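Probable TonB-dependent siderophore receptor PiuA (Acinetobacter baumannii, PDB 5FP1) probably takes up iron-chelating siderophores across the outer membrane in the first step of iron import, and may bind ferric enterobactin with micromolar affinity. Local coordinates at residues Y588-S593 with V621-A626; K260-Q265 with V300-D305; E110-E115 with S220-Q225. All coordinates share one frame; numbering follows the deposited sequence.

Interaction 1: residues Y588-S593 with V621-A626; sequences YTYLDS and VPKQAA. With C8E ((hydroxyethyloxy)tri(ethyloxy)octane), chain I.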
loop_
_atom_site.group_PDB
_atom_site.type_symbol
_atom_site.label_atom_id
_atom_site.label_comp_id
_atom_site.label_asym_id
_atom_site.label_seq_id
_atom_site.Cartn_x
_atom_site.Cartn_y
_atom_site.Cartn_z
ATOM N N TYR A 588 -12.323 14.207 -1.563
ATOM C CA TYR A 588 -12.860 14.035 -2.889
ATOM C C TYR A 588 -11.734 14.084 -3.896
ATOM O O TYR A 588 -10.749 14.817 -3.713
ATOM C CB TYR A 588 -13.889 15.138 -3.207
ATOM C CG TYR A 588 -14.272 15.157 -4.652
ATOM C CD1 TYR A 588 -15.242 14.299 -5.141
ATOM C CD2 TYR A 588 -13.641 16.001 -5.544
ATOM C CE1 TYR A 588 -15.572 14.290 -6.476
ATOM C CE2 TYR A 588 -13.964 15.987 -6.876
ATOM C CZ TYR A 588 -14.935 15.145 -7.331
ATOM O OH TYR A 588 -15.236 15.123 -8.669
ATOM N N THR A 589 -11.878 13.359 -4.996
ATOM C CA THR A 589 -10.882 13.464 -6.059
ATOM C C THR A 589 -11.494 13.243 -7.421
ATOM O O THR A 589 -12.407 12.431 -7.576
ATOM C CB THR A 589 -9.671 12.502 -5.813
ATOM O OG1 THR A 589 -8.619 12.794 -6.747
ATOM C CG2 THR A 589 -10.072 11.035 -5.929
ATOM N N TYR A 590 -11.015 14.021 -8.385
ATOM C CA TYR A 590 -11.330 13.849 -9.781
ATOM C C TYR A 590 -10.028 13.570 -10.517
ATOM O O TYR A 590 -9.044 14.300 -10.370
ATOM C CB TYR A 590 -12.023 15.107 -10.343
ATOM C CG TYR A 590 -12.531 14.885 -11.734
ATOM C CD1 TYR A 590 -11.689 14.965 -12.824
ATOM C CD2 TYR A 590 -13.859 14.543 -11.957
ATOM C CE1 TYR A 590 -12.155 14.703 -14.105
ATOM C CE2 TYR A 590 -14.326 14.293 -13.219
ATOM C CZ TYR A 590 -13.474 14.380 -14.290
ATOM O OH TYR A 590 -13.969 14.134 -15.548
ATOM N N LEU A 591 -9.993 12.482 -11.279
ATOM C CA LEU A 591 -8.761 12.053 -11.908
ATOM C C LEU A 591 -8.990 11.736 -13.369
ATOM O O LEU A 591 -9.565 10.698 -13.717
ATOM C CB LEU A 591 -8.187 10.818 -11.193
ATOM C CG LEU A 591 -7.865 10.988 -9.721
ATOM C CD1 LEU A 591 -7.623 9.637 -9.054
ATOM C CD2 LEU A 591 -6.643 11.860 -9.572
ATOM N N ASP A 592 -8.519 12.625 -14.224
ATOM C CA ASP A 592 -8.637 12.468 -15.652
ATOM C C ASP A 592 -7.342 11.851 -16.196
ATOM O O ASP A 592 -6.347 12.542 -16.444
ATOM C CB ASP A 592 -8.936 13.826 -16.288
ATOM C CG ASP A 592 -9.122 13.745 -17.785
ATOM O OD1 ASP A 592 -9.399 12.662 -18.319
ATOM O OD2 ASP A 592 -8.935 14.780 -18.437
ATOM N N SER A 593 -7.351 10.523 -16.338
ATOM C CA SER A 593 -6.142 9.786 -16.682
ATOM C C SER A 593 -6.123 9.480 -18.157
ATOM O O SER A 593 -7.152 9.308 -18.764
ATOM C CB SER A 593 -6.041 8.474 -15.859
ATOM O OG SER A 593 -7.117 7.583 -16.134
ATOM N N VAL A 621 -7.502 3.343 -11.902
ATOM C CA VAL A 621 -7.845 4.692 -11.458
ATOM C C VAL A 621 -9.244 5.140 -11.837
ATOM O O VAL A 621 -9.652 5.142 -13.006
ATOM C CB VAL A 621 -6.767 5.776 -11.805
ATOM C CG1 VAL A 621 -6.159 5.570 -13.144
ATOM C CG2 VAL A 621 -7.361 7.181 -11.758
ATOM N N PRO A 622 -10.022 5.517 -10.822
ATOM C CA PRO A 622 -11.373 5.985 -11.082
ATOM C C PRO A 622 -11.373 7.443 -11.486
ATOM O O PRO A 622 -10.527 8.221 -11.024
ATOM C CB PRO A 622 -12.051 5.840 -9.733
ATOM C CG PRO A 622 -10.928 6.103 -8.742
ATOM C CD PRO A 622 -9.691 5.540 -9.392
ATOM N N LYS A 623 -12.331 7.828 -12.320
ATOM C CA LYS A 623 -12.443 9.230 -12.709
ATOM C C LYS A 623 -12.816 10.116 -11.520
ATOM O O LYS A 623 -12.409 11.282 -11.454
ATOM C CB LYS A 623 -13.493 9.385 -13.806
ATOM C CG LYS A 623 -13.278 10.602 -14.681
ATOM C CD LYS A 623 -14.003 10.455 -16.008
ATOM C CE LYS A 623 -13.358 9.398 -16.882
ATOM N NZ LYS A 623 -14.303 8.951 -17.945
ATOM N N GLN A 624 -13.632 9.573 -10.623
ATOM C CA GLN A 624 -14.045 10.267 -9.393
ATOM C C GLN A 624 -14.047 9.286 -8.250
ATOM O O GLN A 624 -14.354 8.106 -8.452
ATOM C CB GLN A 624 -15.471 10.826 -9.502
ATOM C CG GLN A 624 -15.637 11.937 -10.504
ATOM C CD GLN A 624 -16.968 12.634 -10.323
ATOM O OE1 GLN A 624 -17.094 13.551 -9.516
ATOM N NE2 GLN A 624 -17.975 12.179 -11.056
ATOM N N ALA A 625 -13.750 9.785 -7.055
ATOM C CA ALA A 625 -13.912 9.035 -5.831
ATOM C C ALA A 625 -14.090 9.983 -4.629
ATOM O O ALA A 625 -13.657 11.136 -4.673
ATOM C CB ALA A 625 -12.716 8.113 -5.629
ATOM N N ALA A 626 -14.710 9.500 -3.559
ATOM C CA ALA A 626 -14.924 10.330 -2.369
ATOM C C ALA A 626 -15.116 9.480 -1.144
ATOM O O ALA A 626 -15.621 8.361 -1.238
ATOM C CB ALA A 626 -16.125 11.250 -2.558
HETATM C C1 C8E I . -18.731 14.333 -2.517
HETATM C C2 C8E I . -19.663 14.254 -3.711
HETATM C C3 C8E I . -19.622 12.892 -4.397
HETATM C C4 C8E I . -19.514 13.070 -5.909
HETATM C C5 C8E I . -20.061 11.877 -6.688
HETATM C C6 C8E I . -20.751 12.381 -7.950
HETATM C C7 C8E I . -21.087 11.263 -8.929
HETATM C C8 C8E I . -21.334 11.850 -10.314
HETATM O O9 C8E I . -21.317 10.802 -11.277
HETATM O O HOH W 1 -9.200 8.078 -14.715
#
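Gln624 passes the ring of Tyr590 and ends at the hydroxyl of Tyr588, both on one face of an antiparallel strand pair. Its CB lies near the backbone O of Thr589. With CG anti to the carbonyl carbon (chi1 -67°), the chain leads back over the facing strand, and Gln624 CG packs against Tyr590 CD2 at 3.5 Å. Gln624 CD lies 3.5 Å from Tyr588 OH, and beyond it the two branches part: Tyr588 OH donates to Gln624 OE1 at 2.6 Å, OE1 lying at the edge of the phenol ring with ring and amide planes 80° apart, while Gln624 NE2 faces the detergent, 3.5 Å from C8E C8. Tyr590 also rests one ring face on Lys623 O, and its hydroxyl lies alongside CG and CD of the lysine.

The backbones match Thr589 with Ala625 as a hydrogen-bonded pair, Thr589 N to Ala625 O at 2.9 Å and Ala625 N to Thr589 O at 3.0 Å. Two residues on, Leu591 N donates to Lys623 O at 2.7 Å. Where strand 624-635 has not yet begun, Leu591 CD1 meets Val621 CG2, and a water ties Leu591 O to Ser593 OG, which also bonds to Met618 N.

The contact is a seam between neighbouring strands of the TonB-dependent receptor barrel. Strand 582-597 is flanked by strand 558-575, strand 624-635 by strand 638-651, and Thr589 and Ala625 on the other face touch Pro68.

Interaction 2: residues K260-Q265 with V300-D305; sequences KDRDFQ and VWTNPD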
loop_
_atom_site.group_PDB
_atom_site.type_symbol
_atom_site.label_atom_id
_atom_site.label_comp_id
_atom_site.label_asym_id
_atom_site.label_seq_id
_atom_site.Cartn_x
_atom_site.Cartn_y
_atom_site.Cartn_z
ATOM N N LYS A 260 -9.550 -24.961 -1.158
ATOM C CA LYS A 260 -9.056 -24.838 0.193
ATOM C C LYS A 260 -8.097 -25.917 0.620
ATOM O O LYS A 260 -7.189 -25.639 1.423
ATOM C CB LYS A 260 -10.196 -24.671 1.198
ATOM C CG LYS A 260 -10.907 -23.349 0.989
ATOM C CD LYS A 260 -12.000 -23.126 1.998
ATOM C CE LYS A 260 -11.457 -22.684 3.322
ATOM N NZ LYS A 260 -12.555 -22.054 4.073
ATOM N N ASP A 261 -8.245 -27.120 0.068
ATOM C CA ASP A 261 -7.336 -28.217 0.382
ATOM C C ASP A 261 -5.981 -28.046 -0.300
ATOM O O ASP A 261 -5.038 -28.752 0.039
ATOM C CB ASP A 261 -7.940 -29.565 -0.038
ATOM C CG ASP A 261 -7.298 -30.758 0.694
ATOM O OD1 ASP A 261 -7.082 -30.647 1.902
ATOM O OD2 ASP A 261 -6.973 -31.774 0.052
ATOM N N ARG A 262 -5.900 -27.161 -1.303
ATOM C CA ARG A 262 -4.652 -26.927 -2.052
ATOM C C ARG A 262 -3.972 -25.588 -1.686
ATOM O O ARG A 262 -2.747 -25.505 -1.557
ATOM C CB ARG A 262 -4.952 -26.896 -3.536
ATOM C CG ARG A 262 -3.720 -26.836 -4.415
ATOM C CD ARG A 262 -4.057 -26.505 -5.842
ATOM N NE ARG A 262 -4.531 -25.136 -6.020
ATOM C CZ ARG A 262 -4.905 -24.605 -7.183
ATOM N NH1 ARG A 262 -4.899 -25.329 -8.297
ATOM N NH2 ARG A 262 -5.278 -23.334 -7.236
ATOM N N ASP A 263 -4.787 -24.549 -1.592
ATOM C CA ASP A 263 -4.328 -23.161 -1.537
ATOM C C ASP A 263 -3.922 -22.803 -0.107
ATOM O O ASP A 263 -4.460 -23.349 0.859
ATOM C CB ASP A 263 -5.447 -22.209 -1.953
ATOM C CG ASP A 263 -5.872 -22.360 -3.421
ATOM O OD1 ASP A 263 -5.156 -22.981 -4.251
ATOM O OD2 ASP A 263 -6.925 -21.779 -3.742
ATOM N N PHE A 264 -2.992 -21.876 0.031
ATOM C CA PHE A 264 -2.551 -21.429 1.356
ATOM C C PHE A 264 -1.732 -20.162 1.176
ATOM O O PHE A 264 -1.258 -19.865 0.081
ATOM C CB PHE A 264 -1.699 -22.500 2.075
ATOM C CG PHE A 264 -0.436 -22.862 1.321
ATOM C CD1 PHE A 264 0.748 -22.157 1.528
ATOM C CD2 PHE A 264 -0.445 -23.874 0.389
ATOM C CE1 PHE A 264 1.887 -22.455 0.789
ATOM C CE2 PHE A 264 0.698 -24.198 -0.316
ATOM C CZ PHE A 264 1.851 -23.476 -0.131
ATOM N N GLN A 265 -1.538 -19.433 2.259
ATOM C CA GLN A 265 -0.555 -18.365 2.250
ATOM C C GLN A 265 -0.025 -18.165 3.634
ATOM O O GLN A 265 -0.784 -18.013 4.590
ATOM C CB GLN A 265 -1.157 -17.054 1.719
ATOM C CG GLN A 265 -0.183 -15.868 1.694
ATOM C CD GLN A 265 -0.541 -14.848 0.613
ATOM O OE1 GLN A 265 -1.720 -14.647 0.301
ATOM N NE2 GLN A 265 0.491 -14.223 0.004
ATOM N N VAL A 300 0.045 -20.347 -2.477
ATOM C CA VAL A 300 -0.655 -20.946 -3.617
ATOM C C VAL A 300 -2.082 -20.422 -3.588
ATOM O O VAL A 300 -2.782 -20.569 -2.574
ATOM C CB VAL A 300 -0.716 -22.493 -3.513
ATOM C CG1 VAL A 300 -1.678 -23.056 -4.555
ATOM C CG2 VAL A 300 0.669 -23.083 -3.697
ATOM N N TRP A 301 -2.521 -19.768 -4.648
ATOM C CA TRP A 301 -3.891 -19.269 -4.706
ATOM C C TRP A 301 -4.473 -19.437 -6.108
ATOM O O TRP A 301 -3.742 -19.730 -7.082
ATOM C CB TRP A 301 -4.034 -17.817 -4.185
ATOM C CG TRP A 301 -3.354 -16.850 -4.988
ATOM C CD1 TRP A 301 -2.033 -16.465 -4.874
ATOM C CD2 TRP A 301 -3.890 -16.116 -6.107
ATOM N NE1 TRP A 301 -1.729 -15.563 -5.861
ATOM C CE2 TRP A 301 -2.848 -15.323 -6.621
ATOM C CE3 TRP A 301 -5.143 -16.072 -6.731
ATOM C CZ2 TRP A 301 -3.024 -14.475 -7.730
ATOM C CZ3 TRP A 301 -5.318 -15.228 -7.816
ATOM C CH2 TRP A 301 -4.264 -14.458 -8.316
ATOM N N THR A 302 -5.787 -19.270 -6.197
ATOM C CA THR A 302 -6.522 -19.614 -7.400
ATOM C C THR A 302 -6.951 -18.420 -8.210
ATOM O O THR A 302 -7.665 -17.537 -7.716
ATOM C CB THR A 302 -7.781 -20.439 -7.061
ATOM O OG1 THR A 302 -7.385 -21.662 -6.444
ATOM C CG2 THR A 302 -8.569 -20.726 -8.313
ATOM N N ASN A 303 -6.550 -18.423 -9.478
ATOM C CA ASN A 303 -7.121 -17.534 -10.491
ATOM C C ASN A 303 -8.389 -18.232 -11.046
ATOM O O ASN A 303 -8.308 -19.360 -11.548
ATOM C CB ASN A 303 -6.057 -17.278 -11.568
ATOM C CG ASN A 303 -6.582 -16.574 -12.831
ATOM O OD1 ASN A 303 -7.780 -16.565 -13.148
ATOM N ND2 ASN A 303 -5.644 -16.052 -13.601
ATOM N N PRO A 304 -9.564 -17.588 -10.917
ATOM C CA PRO A 304 -10.818 -18.243 -11.350
ATOM C C PRO A 304 -10.936 -18.292 -12.894
ATOM O O PRO A 304 -11.318 -17.316 -13.548
ATOM C CB PRO A 304 -11.894 -17.357 -10.723
ATOM C CG PRO A 304 -11.277 -15.987 -10.775
ATOM C CD PRO A 304 -9.818 -16.222 -10.425
ATOM N N ASP A 305 -10.516 -19.427 -13.437
ATOM C CA ASP A 305 -10.643 -19.828 -14.845
ATOM C C ASP A 305 -9.589 -19.314 -15.826
ATOM O O ASP A 305 -9.459 -19.869 -16.899
ATOM C CB ASP A 305 -12.035 -19.586 -15.418
ATOM C CG ASP A 305 -12.387 -20.625 -16.485
ATOM O OD1 ASP A 305 -12.144 -21.823 -16.200
ATOM O OD2 ASP A 305 -12.921 -20.267 -17.574
HETATM O O HOH W 2 -7.451 -19.073 -3.733
#
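At the open end of a barrel hairpin, where strand 264-279 begins beside strand 284-304, Phe264 and Val300 form an antiparallel hydrogen-bonded pair, with a polar cluster just beyond. Phe264 N donates to Val300 O and Val300 N to Phe264 O, both at 2.9 Å. The phenyl group, set between backbone N and carbonyl carbon (chi1 61°), folds back so that one face lies over Val300 N and CE2 touches Val300 CG2 at 3.6 Å.

The other branch, Val300 CG1, packs against the salt-bridged pair, near Asp263 OD1 and Arg262 NE. Arg262 grips Asp263 OD1 side-on through NE, at 2.9 Å, and NH2, with the oxygen in the guanidinium plane. Asp263 OD2 turns to the facing strand: its syn lone pair takes the hydroxyl proton of Thr302 OG1 at 2.7 Å. A water joins OD2 to Thr302 N, and Trp259 N bonds to the same oxygen, so several donors fix the buried carboxylate.

On the far side of strand 284-304, strand 315-341 supplies Leu320 against Arg262 and Val300, and His318 O accepts from Arg262 NH1. On its other edge strand 264-279 pairs with strand 215-226.

Interaction 3: residues E110-E115 with S220-Q225; sequences EMFAVE and SYYYLQ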
loop_
_atom_site.group_PDB
_atom_site.type_symbol
_atom_site.label_atom_id
_atom_site.label_comp_id
_atom_site.label_asym_id
_atom_site.label_seq_id
_atom_site.Cartn_x
_atom_site.Cartn_y
_atom_site.Cartn_z
ATOM N N GLU A 110 -0.339 -5.205 8.605
ATOM C CA GLU A 110 -1.263 -5.044 9.730
ATOM C C GLU A 110 -1.244 -3.646 10.311
ATOM O O GLU A 110 -0.263 -2.897 10.158
ATOM C CB GLU A 110 -0.897 -6.000 10.880
ATOM C CG GLU A 110 -1.908 -7.115 11.125
ATOM C CD GLU A 110 -3.050 -6.730 12.065
ATOM O OE1 GLU A 110 -2.933 -5.706 12.750
ATOM O OE2 GLU A 110 -4.077 -7.469 12.117
ATOM N N MET A 111 -2.297 -3.331 11.050
ATOM C CA MET A 111 -2.380 -2.021 11.707
ATOM C C MET A 111 -2.049 -2.051 13.208
ATOM O O MET A 111 -2.024 -0.992 13.826
ATOM C CB MET A 111 -3.773 -1.433 11.518
ATOM C CG MET A 111 -4.131 -1.117 10.065
ATOM S SD MET A 111 -3.045 0.119 9.324
ATOM C CE MET A 111 -3.621 1.558 10.214
ATOM N N PHE A 112 -1.783 -3.221 13.800
ATOM C CA PHE A 112 -1.721 -3.287 15.277
ATOM C C PHE A 112 -0.608 -2.456 15.880
ATOM O O PHE A 112 -0.772 -1.925 16.969
ATOM C CB PHE A 112 -1.658 -4.720 15.828
ATOM C CG PHE A 112 -0.281 -5.318 15.877
ATOM C CD1 PHE A 112 0.273 -5.918 14.754
ATOM C CD2 PHE A 112 0.441 -5.346 17.072
ATOM C CE1 PHE A 112 1.519 -6.505 14.793
ATOM C CE2 PHE A 112 1.684 -5.954 17.122
ATOM C CZ PHE A 112 2.231 -6.522 15.983
ATOM N N ALA A 113 0.516 -2.316 15.194
ATOM C CA ALA A 113 1.612 -1.517 15.715
ATOM C C ALA A 113 1.710 -0.145 15.067
ATOM O O ALA A 113 2.738 0.518 15.190
ATOM C CB ALA A 113 2.922 -2.243 15.523
ATOM N N VAL A 114 0.653 0.270 14.392
ATOM C CA VAL A 114 0.664 1.506 13.602
ATOM C C VAL A 114 -0.018 2.658 14.348
ATOM O O VAL A 114 -1.163 2.552 14.742
ATOM C CB VAL A 114 -0.043 1.309 12.256
ATOM C CG1 VAL A 114 -0.077 2.606 11.464
ATOM C CG2 VAL A 114 0.636 0.234 11.444
ATOM N N GLU A 115 0.703 3.767 14.490
ATOM C CA GLU A 115 0.167 5.027 15.032
ATOM C C GLU A 115 -0.707 5.762 13.998
ATOM O O GLU A 115 -1.850 6.132 14.257
ATOM C CB GLU A 115 1.373 5.911 15.413
ATOM C CG GLU A 115 1.020 7.256 16.040
ATOM C CD GLU A 115 0.570 7.138 17.502
ATOM O OE1 GLU A 115 0.743 6.071 18.134
ATOM O OE2 GLU A 115 0.033 8.122 18.019
ATOM N N SER A 220 14.025 -1.323 18.541
ATOM C CA SER A 220 12.679 -1.831 18.343
ATOM C C SER A 220 12.675 -3.078 17.466
ATOM O O SER A 220 13.624 -3.336 16.719
ATOM C CB SER A 220 11.773 -0.734 17.784
ATOM O OG SER A 220 12.126 -0.464 16.476
ATOM N N TYR A 221 11.627 -3.874 17.630
ATOM C CA TYR A 221 11.477 -5.107 16.907
ATOM C C TYR A 221 10.018 -5.239 16.565
ATOM O O TYR A 221 9.144 -4.826 17.341
ATOM C CB TYR A 221 11.929 -6.277 17.785
ATOM C CG TYR A 221 11.666 -7.651 17.229
ATOM C CD1 TYR A 221 12.322 -8.100 16.069
ATOM C CD2 TYR A 221 10.798 -8.539 17.869
ATOM C CE1 TYR A 221 12.095 -9.372 15.569
ATOM C CE2 TYR A 221 10.571 -9.811 17.362
ATOM C CZ TYR A 221 11.209 -10.217 16.208
ATOM O OH TYR A 221 11.007 -11.495 15.710
ATOM N N TYR A 222 9.758 -5.823 15.394
ATOM C CA TYR A 222 8.424 -6.055 14.910
ATOM C C TYR A 222 8.385 -7.456 14.323
ATOM O O TYR A 222 9.287 -7.857 13.588
ATOM C CB TYR A 222 8.051 -5.033 13.825
ATOM C CG TYR A 222 6.650 -5.223 13.266
ATOM C CD1 TYR A 222 5.546 -4.780 13.960
ATOM C CD2 TYR A 222 6.438 -5.860 12.043
ATOM C CE1 TYR A 222 4.264 -4.955 13.469
ATOM C CE2 TYR A 222 5.160 -6.038 11.546
ATOM C CZ TYR A 222 4.072 -5.582 12.255
ATOM O OH TYR A 222 2.780 -5.733 11.762
ATOM N N TYR A 223 7.328 -8.179 14.644
ATOM C CA TYR A 223 7.116 -9.533 14.149
ATOM C C TYR A 223 5.651 -9.717 13.853
ATOM O O TYR A 223 4.783 -9.367 14.666
ATOM C CB TYR A 223 7.520 -10.566 15.201
ATOM C CG TYR A 223 6.949 -11.973 14.980
ATOM C CD1 TYR A 223 7.547 -12.855 14.092
ATOM C CD2 TYR A 223 5.831 -12.407 15.675
ATOM C CE1 TYR A 223 7.049 -14.141 13.906
ATOM C CE2 TYR A 223 5.321 -13.691 15.508
ATOM C CZ TYR A 223 5.927 -14.555 14.628
ATOM O OH TYR A 223 5.412 -15.834 14.472
ATOM N N LEU A 224 5.383 -10.288 12.687
ATOM C CA LEU A 224 4.055 -10.698 12.291
ATOM C C LEU A 224 4.117 -11.958 11.468
ATOM O O LEU A 224 4.937 -12.074 10.520
ATOM C CB LEU A 224 3.375 -9.606 11.457
ATOM C CG LEU A 224 1.922 -9.897 11.066
ATOM C CD1 LEU A 224 0.987 -9.754 12.238
ATOM C CD2 LEU A 224 1.453 -8.978 9.940
ATOM N N GLN A 225 3.250 -12.907 11.806
ATOM C CA GLN A 225 3.218 -14.172 11.088
ATOM C C GLN A 225 1.788 -14.559 10.807
ATOM O O GLN A 225 0.918 -14.455 11.695
ATOM C CB GLN A 225 3.942 -15.282 11.883
ATOM C CG GLN A 225 4.139 -16.548 11.051
ATOM C CD GLN A 225 5.161 -17.533 11.619
ATOM O OE1 GLN A 225 5.968 -17.229 12.526
ATOM N NE2 GLN A 225 5.147 -18.737 11.052
HETATM O O HOH W 3 2.556 -5.644 9.094
HETATM O O HOH W 4 1.488 -3.296 12.390
#
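Phe112 and Tyr222 meet tip to tip where the plug approaches the barrel wall. Their planes are 25° apart but slid past one another, with centroids 5.4 Å apart, so there is little ring overlap; Phe112 CE1 comes within 3.4 Å of Tyr222 CE1 and also touches the hydroxyl. Ala113 CB comes to the edge of the tyrosine ring, 3.7 Å from Tyr222 CE1, and also lies over one face of the Phe112 ring. Leu224, two residues along the strand, sets CD2 against Glu110 CB at 3.9 Å.

The polar contacts between the segments run through water. Tyr222 has CG anti to its backbone N (chi1 180°), which carries the hydroxyl inward to the plug. There one water links Tyr222 OH, at 2.7 Å, to Glu110 N. A second, 2.8 Å from Tyr222 OH, gives a proton to Glu110 O and accepts from Ala113 N.

Within the plug segment, a type I turn from Met111 to Val114 is closed by Val114 N to Met111 O. Glu110 OE1 accepts from Phe112 N at 2.9 Å, while OE2 forms salt bridges with Arg200 and Arg163.

Plug and barrel therefore meet here through small apolar touches and two bridging waters, with no direct hydrogen bond between these segments. Both waters connect one tyrosine hydroxyl to backbone groups of the plug, whereas the Glu110 carboxylate ties the plug to barrel arginines by charge.

Interactions 1 and 2 each join strands adjacent in the barrel wall, their centres 33 Å apart, whereas interaction 3 sets the plug against the inside of that wall. Interactions 1 and 3 lie on opposite sides of the chain's centre, their own centres 32 Å apart. Interactions 2 and 3 come closer, about 8 Å between nearest atoms, consistent with their strands 264-279 and 215-226 being neighbours in the barrel. No two contacts touch. One bound C8E detergent touches interaction 1; for the side chains of Phe264 in interaction 2 and Tyr222 in interaction 3, a bound C8E is about 11 Å and about 9 Å away, respectively.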